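Local coordinates for 2,3-dehydroadipyl-CoA hydratase (Escherichia coli, PDB 4FZW), which catalyses the reversible hydration of 2,3-dehydroadipyl-CoA to 3-hydroxyadipyl-CoA in the degradation of phenylacetate, at residues B[20-25]-B[31-36]; B[119-124]-B[188-193]. All blocks are in the same frame, centred on the assembly; numbering follows the deposited sequence.

Interaction 1. Residues B[20-25]-B[31-36]; sequences LNRPAA and NALLMQ
The CA atoms of L20 and L33 are the nearest pair across the segments, 8.3 Å apart, where strand 15-20 runs out into a loop beside the start of helix 31-46. No hydrogen bond spans that gap; side chains alone bridge it, and the contact pivots on one methyl, L33 CD2. The chi1 of L33, at -177°, swings CG away from the backbone N and carries the branched end off the helix toward the loop. There L33 CD2 meets L20 CD2 at 3.8 Å, the two leucines lying crosswise at roughly a right angle. The same L33 CD2 touches R22 CD at 3.8 Å, with CG of that arginine a little farther off. Here the chains slide past each other in opposite directions, and the arginine meets the leucine through its aliphatic CG and CD. Its chain then bends at chi3 (62°), and A25 CB lies over one face of the guanidinium, near its rim. The polar end is held from the loop: R22 NH1 bonds to the carbonyl O of A28, while R22 N bonds to OD1 of N27. L7 of strand 7-12 also packs on L33, extending the apolar patch. An NRP...NAL pattern in the loop between the second strand and the first long helix is common in the enoyl-CoA hydratase/isomerase family; here its arginine lies along L33 of that helix.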
ATOM      1  N   LEU B  20      19.436  12.800 -27.853  1.00 39.34           N
ATOM      2  CA  LEU B  20      20.591  13.158 -27.047  1.00 37.94           C
ATOM      3  C   LEU B  20      21.787  13.288 -27.965  1.00 43.54           C
ATOM      4  O   LEU B  20      22.034  12.429 -28.795  1.00 45.58           O
ATOM      5  CB  LEU B  20      20.832  12.143 -25.932  1.00 38.68           C
ATOM      6  CG  LEU B  20      19.740  12.203 -24.854  1.00 47.66           C
ATOM      7  CD1 LEU B  20      18.772  11.054 -25.010  1.00 52.62           C
ATOM      8  CD2 LEU B  20      20.348  12.160 -23.485  1.00 47.18           C
ATOM      9  N   ASN B  21      22.533  14.369 -27.802  1.00 47.75           N
ATOM     10  CA  ASN B  21      23.596  14.716 -28.724  1.00 47.60           C
ATOM     11  C   ASN B  21      24.812  15.347 -28.038  1.00 51.38           C
ATOM     12  O   ASN B  21      25.108  16.528 -28.237  1.00 51.60           O
ATOM     13  CB  ASN B  21      23.043  15.653 -29.794  1.00 48.88           C
ATOM     14  CG  ASN B  21      24.049  15.950 -30.877  1.00 49.91           C
ATOM     15  OD1 ASN B  21      24.441  15.066 -31.637  1.00 48.27           O
ATOM     16  ND2 ASN B  21      24.460  17.204 -30.965  1.00 51.61           N
ATOM     17  N   ARG B  22      25.488  14.558 -27.209  1.00 52.08           N
ATOM     18  CA  ARG B  22      26.778  14.931 -26.635  1.00 51.51           C
ATOM     19  C   ARG B  22      27.763  13.812 -26.944  1.00 56.02           C
ATOM     20  O   ARG B  22      28.228  13.120 -26.033  1.00 55.69           O
ATOM     21  CB  ARG B  22      26.683  15.088 -25.126  1.00 50.26           C
ATOM     22  CG  ARG B  22      25.774  16.183 -24.652  1.00 54.35           C
ATOM     23  CD  ARG B  22      25.887  16.327 -23.150  1.00 55.54           C
ATOM     24  NE  ARG B  22      27.235  16.692 -22.736  1.00 57.86           N
ATOM     25  CZ  ARG B  22      27.784  16.336 -21.580  1.00 61.27           C
ATOM     26  NH1 ARG B  22      27.108  15.591 -20.724  1.00 59.32           N
ATOM     27  NH2 ARG B  22      29.014  16.721 -21.276  1.00 67.68           N
ATOM     28  N   PRO B  23      28.097  13.646 -28.233  1.00 52.61           N
ATOM     29  CA  PRO B  23      28.900  12.534 -28.750  1.00 51.18           C
ATOM     30  C   PRO B  23      30.203  12.387 -27.966  1.00 56.79           C
ATOM     31  O   PRO B  23      30.548  11.296 -27.525  1.00 63.75           O
ATOM     32  CB  PRO B  23      29.211  12.970 -30.183  1.00 51.26           C
ATOM     33  CG  PRO B  23      28.147  13.967 -30.522  1.00 55.84           C
ATOM     34  CD  PRO B  23      27.874  14.687 -29.250  1.00 49.99           C
ATOM     35  N   ALA B  24      30.913  13.496 -27.789  1.00 56.57           N
ATOM     36  CA  ALA B  24      32.182  13.503 -27.069  1.00 60.35           C
ATOM     37  C   ALA B  24      32.034  12.952 -25.660  1.00 60.52           C
ATOM     38  O   ALA B  24      32.936  12.268 -25.157  1.00 59.73           O
ATOM     39  CB  ALA B  24      32.750  14.923 -27.017  1.00 63.15           C
ATOM     40  N   ALA B  25      30.901  13.267 -25.027  1.00 57.28           N
ATOM     41  CA  ALA B  25      30.662  12.868 -23.646  1.00 56.31           C
ATOM     42  C   ALA B  25      29.775  11.629 -23.540  1.00 57.86           C
ATOM     43  O   ALA B  25      29.155  11.370 -22.501  1.00 59.60           O
ATOM     44  CB  ALA B  25      30.079  14.015 -22.855  1.00 60.30           C
ATOM     45  N   ASN B  31      23.260  18.116 -16.103  1.00 55.57           N
ATOM     46  CA  ASN B  31      22.253  18.911 -15.442  1.00 55.73           C
ATOM     47  C   ASN B  31      21.495  19.754 -16.462  1.00 52.29           C
ATOM     48  O   ASN B  31      20.261  19.763 -16.505  1.00 47.37           O
ATOM     49  CB  ASN B  31      22.925  19.822 -14.432  1.00 61.90           C
ATOM     50  CG  ASN B  31      22.280  19.757 -13.071  1.00 71.20           C
ATOM     51  OD1 ASN B  31      21.056  19.699 -12.945  1.00 69.17           O
ATOM     52  ND2 ASN B  31      23.110  19.765 -12.029  1.00 75.49           N
ATOM     53  N   ALA B  32      22.249  20.471 -17.288  1.00 50.18           N
ATOM     54  CA  ALA B  32      21.647  21.287 -18.327  1.00 46.23           C
ATOM     55  C   ALA B  32      20.858  20.423 -19.299  1.00 47.25           C
ATOM     56  O   ALA B  32      19.760  20.801 -19.677  1.00 50.21           O
ATOM     57  CB  ALA B  32      22.692  22.094 -19.045  1.00 41.87           C
ATOM     58  N   LEU B  33      21.399  19.262 -19.685  1.00 51.62           N
ATOM     59  CA  LEU B  33      20.721  18.379 -20.644  1.00 47.83           C
ATOM     60  C   LEU B  33      19.421  17.839 -20.044  1.00 46.70           C
ATOM     61  O   LEU B  33      18.331  17.970 -20.619  1.00 42.21           O
ATOM     62  CB  LEU B  33      21.638  17.240 -21.086  1.00 48.83           C
ATOM     63  CG  LEU B  33      21.123  16.253 -22.150  1.00 48.09           C
ATOM     64  CD1 LEU B  33      20.473  16.969 -23.329  1.00 46.19           C
ATOM     65  CD2 LEU B  33      22.234  15.308 -22.621  1.00 47.27           C
ATOM     66  N   LEU B  34      19.544  17.256 -18.866  1.00 47.37           N
ATOM     67  CA  LEU B  34      18.382  16.909 -18.072  1.00 49.79           C
ATOM     68  C   LEU B  34      17.333  18.029 -18.010  1.00 49.26           C
ATOM     69  O   LEU B  34      16.147  17.777 -18.245  1.00 50.81           O
ATOM     70  CB  LEU B  34      18.823  16.567 -16.661  1.00 49.91           C
ATOM     71  CG  LEU B  34      17.804  15.718 -15.928  1.00 48.31           C
ATOM     72  CD1 LEU B  34      17.611  14.429 -16.709  1.00 40.44           C
ATOM     73  CD2 LEU B  34      18.258  15.451 -14.503  1.00 51.47           C
ATOM     74  N   MET B  35      17.747  19.255 -17.683  1.00 43.79           N
ATOM     75  CA  MET B  35      16.778  20.359 -17.563  1.00 48.66           C
ATOM     76  C   MET B  35      16.142  20.709 -18.912  1.00 47.55           C
ATOM     77  O   MET B  35      14.951  20.986 -18.985  1.00 46.11           O
ATOM     78  CB  MET B  35      17.405  21.605 -16.916  1.00 46.61           C
ATOM     79  CG  MET B  35      16.521  22.858 -16.964  1.00 54.76           C
ATOM     80  SD  MET B  35      15.161  22.961 -15.742  1.00 68.39           S
ATOM     81  CE  MET B  35      16.091  23.281 -14.238  1.00 55.29           C
ATOM     82  N   GLN B  36      16.941  20.677 -19.974  1.00 43.54           N
ATOM     83  CA  GLN B  36      16.436  20.858 -21.330  1.00 46.98           C
ATOM     84  C   GLN B  36      15.341  19.842 -21.651  1.00 47.22           C
ATOM     85  O   GLN B  36      14.240  20.223 -22.062  1.00 45.95           O
ATOM     86  CB  GLN B  36      17.583  20.742 -22.352  1.00 46.97           C
ATOM     87  CG  GLN B  36      17.216  21.171 -23.760  1.00 49.32           C
ATOM     88  CD  GLN B  36      16.692  22.598 -23.805  1.00 73.09           C
ATOM     89  OE1 GLN B  36      17.362  23.531 -23.372  1.00 84.09           O
ATOM     90  NE2 GLN B  36      15.494  22.772 -24.335  1.00 78.00           N
TER

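Interaction 2. Residues B[119-124]-B[188-193]; sequences VVVAGE and EYALQL
V119 opens the contact lightly, its CG1 lying 4.2 Å from L193 CD2. V120 turns its side chain to the other side of strand 119-123, away from the helix. S154 of a second subunit, another copy of this protein, packs on V119 and bonds through its OG to the backbone N of V120, so this end of the strand lies close to a subunit interface. V121 points back at the helix and does most of the work, using both methyls. With chi1 at -54°, CG1 sits beside the backbone N and CG2 between N and the carbonyl carbon, which splits the branch between two helix residues. V121 CG2 meets A190 CB at 3.2 Å. V121 CG1 reaches L193 CD2 at 3.7 Å. L193 has CG anti to its backbone N (chi1 -176°), and its side chain slides past the valine in the opposite sense. This is helix-on-sheet packing in the crotonase fold: the helix segment 188-193 runs roughly antiparallel to strand 119-123 (156°), their axes 8.9 Å apart at closest approach, and lies over a sheet face built mainly of parallel strands. The small side chain of A190 lets the backbones come close, V121 CA to A190 CA being 6.2 Å. The neighbouring strand 98-102 shares the cover, with A101 touching A190 and I99 touching L193. At the start of the helix segment, E188 and Y189 face outward to the chain of another protein.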
ATOM      1  N   VAL B 119       7.838   2.503 -22.841  1.00 35.89           N
ATOM      2  CA  VAL B 119       8.202   1.400 -23.710  1.00 36.89           C
ATOM      3  C   VAL B 119       9.645   1.541 -24.156  1.00 37.23           C
ATOM      4  O   VAL B 119      10.113   2.637 -24.469  1.00 36.18           O
ATOM      5  CB  VAL B 119       7.312   1.373 -24.974  1.00 38.01           C
ATOM      6  CG1 VAL B 119       7.597   0.114 -25.785  1.00 34.02           C
ATOM      7  CG2 VAL B 119       5.813   1.497 -24.597  1.00 31.69           C
ATOM      8  N   VAL B 120      10.356   0.425 -24.204  1.00 40.13           N
ATOM      9  CA  VAL B 120      11.697   0.446 -24.778  1.00 34.76           C
ATOM     10  C   VAL B 120      11.816  -0.462 -25.982  1.00 38.00           C
ATOM     11  O   VAL B 120      11.525  -1.663 -25.891  1.00 39.50           O
ATOM     12  CB  VAL B 120      12.786   0.061 -23.774  1.00 36.45           C
ATOM     13  CG1 VAL B 120      14.176   0.382 -24.361  1.00 36.83           C
ATOM     14  CG2 VAL B 120      12.577   0.794 -22.435  1.00 33.72           C
ATOM     15  N   VAL B 121      12.214   0.129 -27.112  1.00 38.96           N
ATOM     16  CA  VAL B 121      12.654  -0.611 -28.303  1.00 36.96           C
ATOM     17  C   VAL B 121      14.164  -0.461 -28.418  1.00 38.78           C
ATOM     18  O   VAL B 121      14.685   0.661 -28.350  1.00 36.44           O
ATOM     19  CB  VAL B 121      12.014  -0.059 -29.581  1.00 37.20           C
ATOM     20  CG1 VAL B 121      10.520  -0.039 -29.439  1.00 39.97           C
ATOM     21  CG2 VAL B 121      12.525   1.344 -29.874  1.00 38.77           C
ATOM     22  N   ALA B 122      14.866  -1.584 -28.582  1.00 39.57           N
ATOM     23  CA  ALA B 122      16.331  -1.597 -28.508  1.00 35.62           C
ATOM     24  C   ALA B 122      16.991  -2.038 -29.812  1.00 38.42           C
ATOM     25  O   ALA B 122      16.366  -2.687 -30.655  1.00 38.09           O
ATOM     26  CB  ALA B 122      16.786  -2.491 -27.375  1.00 33.16           C
ATOM     27  N   GLY B 123      18.271  -1.701 -29.952  1.00 38.83           N
ATOM     28  CA  GLY B 123      19.068  -2.117 -31.084  1.00 31.63           C
ATOM     29  C   GLY B 123      19.727  -3.442 -30.714  1.00 38.86           C
ATOM     30  O   GLY B 123      19.919  -3.727 -29.517  1.00 32.49           O
ATOM     31  N   GLU B 124      20.089  -4.249 -31.718  1.00 36.56           N
ATOM     32  CA  GLU B 124      20.680  -5.559 -31.442  1.00 36.79           C
ATOM     33  C   GLU B 124      21.918  -5.441 -30.557  1.00 35.66           C
ATOM     34  O   GLU B 124      22.188  -6.313 -29.731  1.00 35.08           O
ATOM     35  CB  GLU B 124      21.031  -6.301 -32.730  1.00 43.21           C
ATOM     36  CG  GLU B 124      21.482  -7.718 -32.461  1.00 52.01           C
ATOM     37  CD  GLU B 124      21.365  -8.598 -33.669  1.00 64.02           C
ATOM     38  OE1 GLU B 124      21.069  -8.062 -34.760  1.00 67.86           O
ATOM     39  OE2 GLU B 124      21.567  -9.825 -33.525  1.00 67.33           O
ATOM     40  N   GLU B 188      14.184   4.138 -36.512  1.00 36.45           N
ATOM     41  CA  GLU B 188      13.145   4.140 -37.532  1.00 40.65           C
ATOM     42  C   GLU B 188      11.888   3.353 -37.105  1.00 38.80           C
ATOM     43  O   GLU B 188      10.743   3.770 -37.369  1.00 38.97           O
ATOM     44  CB  GLU B 188      13.695   3.595 -38.858  1.00 33.87           C
ATOM     45  CG  GLU B 188      12.651   3.593 -39.974  1.00 35.80           C
ATOM     46  CD  GLU B 188      13.191   3.034 -41.303  1.00 49.15           C
ATOM     47  OE1 GLU B 188      14.434   2.899 -41.449  1.00 44.17           O
ATOM     48  OE2 GLU B 188      12.368   2.733 -42.200  1.00 49.35           O
ATOM     49  N   TYR B 189      12.107   2.204 -36.475  1.00 33.69           N
ATOM     50  CA  TYR B 189      11.006   1.334 -36.092  1.00 37.22           C
ATOM     51  C   TYR B 189      10.303   1.885 -34.835  1.00 37.48           C
ATOM     52  O   TYR B 189       9.097   1.727 -34.652  1.00 37.16           O
ATOM     53  CB  TYR B 189      11.513  -0.102 -35.881  1.00 33.22           C
ATOM     54  CG  TYR B 189      11.772  -0.805 -37.170  1.00 36.69           C
ATOM     55  CD1 TYR B 189      11.576  -0.149 -38.375  1.00 37.95           C
ATOM     56  CD2 TYR B 189      12.198  -2.132 -37.205  1.00 40.60           C
ATOM     57  CE1 TYR B 189      11.798  -0.786 -39.583  1.00 37.05           C
ATOM     58  CE2 TYR B 189      12.421  -2.788 -38.420  1.00 34.44           C
ATOM     59  CZ  TYR B 189      12.218  -2.094 -39.601  1.00 41.43           C
ATOM     60  OH  TYR B 189      12.422  -2.683 -40.826  1.00 40.87           O
ATOM     61  N   ALA B 190      11.080   2.535 -33.978  1.00 35.75           N
ATOM     62  CA  ALA B 190      10.564   3.176 -32.789  1.00 36.35           C
ATOM     63  C   ALA B 190       9.617   4.309 -33.180  1.00 40.10           C
ATOM     64  O   ALA B 190       8.564   4.480 -32.544  1.00 42.15           O
ATOM     65  CB  ALA B 190      11.714   3.686 -31.941  1.00 33.06           C
ATOM     66  N   LEU B 191       9.994   5.057 -34.226  1.00 37.73           N
ATOM     67  CA  LEU B 191       9.139   6.090 -34.832  1.00 35.69           C
ATOM     68  C   LEU B 191       7.878   5.531 -35.469  1.00 36.03           C
ATOM     69  O   LEU B 191       6.849   6.190 -35.460  1.00 40.46           O
ATOM     70  CB  LEU B 191       9.905   6.954 -35.848  1.00 37.41           C
ATOM     71  CG  LEU B 191      11.002   7.852 -35.258  1.00 44.28           C
ATOM     72  CD1 LEU B 191      11.874   8.426 -36.355  1.00 36.07           C
ATOM     73  CD2 LEU B 191      10.372   8.977 -34.395  1.00 42.17           C
ATOM     74  N   GLN B 192       7.939   4.315 -36.010  1.00 37.97           N
ATOM     75  CA  GLN B 192       6.731   3.708 -36.595  1.00 40.53           C
ATOM     76  C   GLN B 192       5.751   3.285 -35.495  1.00 42.85           C
ATOM     77  O   GLN B 192       4.526   3.404 -35.650  1.00 42.65           O
ATOM     78  CB  GLN B 192       7.064   2.534 -37.520  1.00 37.20           C
ATOM     79  N   LEU B 193       6.318   2.821 -34.379  1.00 40.05           N
ATOM     80  CA  LEU B 193       5.565   2.482 -33.179  1.00 40.26           C
ATOM     81  C   LEU B 193       4.843   3.687 -32.569  1.00 41.08           C
ATOM     82  O   LEU B 193       3.698   3.577 -32.124  1.00 42.35           O
ATOM     83  CB  LEU B 193       6.510   1.899 -32.139  1.00 39.35           C
ATOM     84  CG  LEU B 193       5.866   1.403 -30.853  1.00 33.91           C
ATOM     85  CD1 LEU B 193       4.992   0.195 -31.130  1.00 34.49           C
ATOM     86  CD2 LEU B 193       6.959   1.058 -29.855  1.00 39.87           C
TER

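Interactions 1 and 2 are separate patches of the same crotonase-type domain, their centres 21 Å apart and their nearest atoms about 12 Å apart, with no touch between them. Along the chain they come in series. What joins them is the six-stranded sheet: strand 15-20, whose end supplies L20, and strand 119-123 belong to it, with strands 52-56 and 98-102 between them. Each contact sets a helix beside that sheet, but they differ in surroundings. No other protein chain of the assembly touches the two segments of interaction 1, whereas interaction 2 borders both a second subunit and another protein's chain.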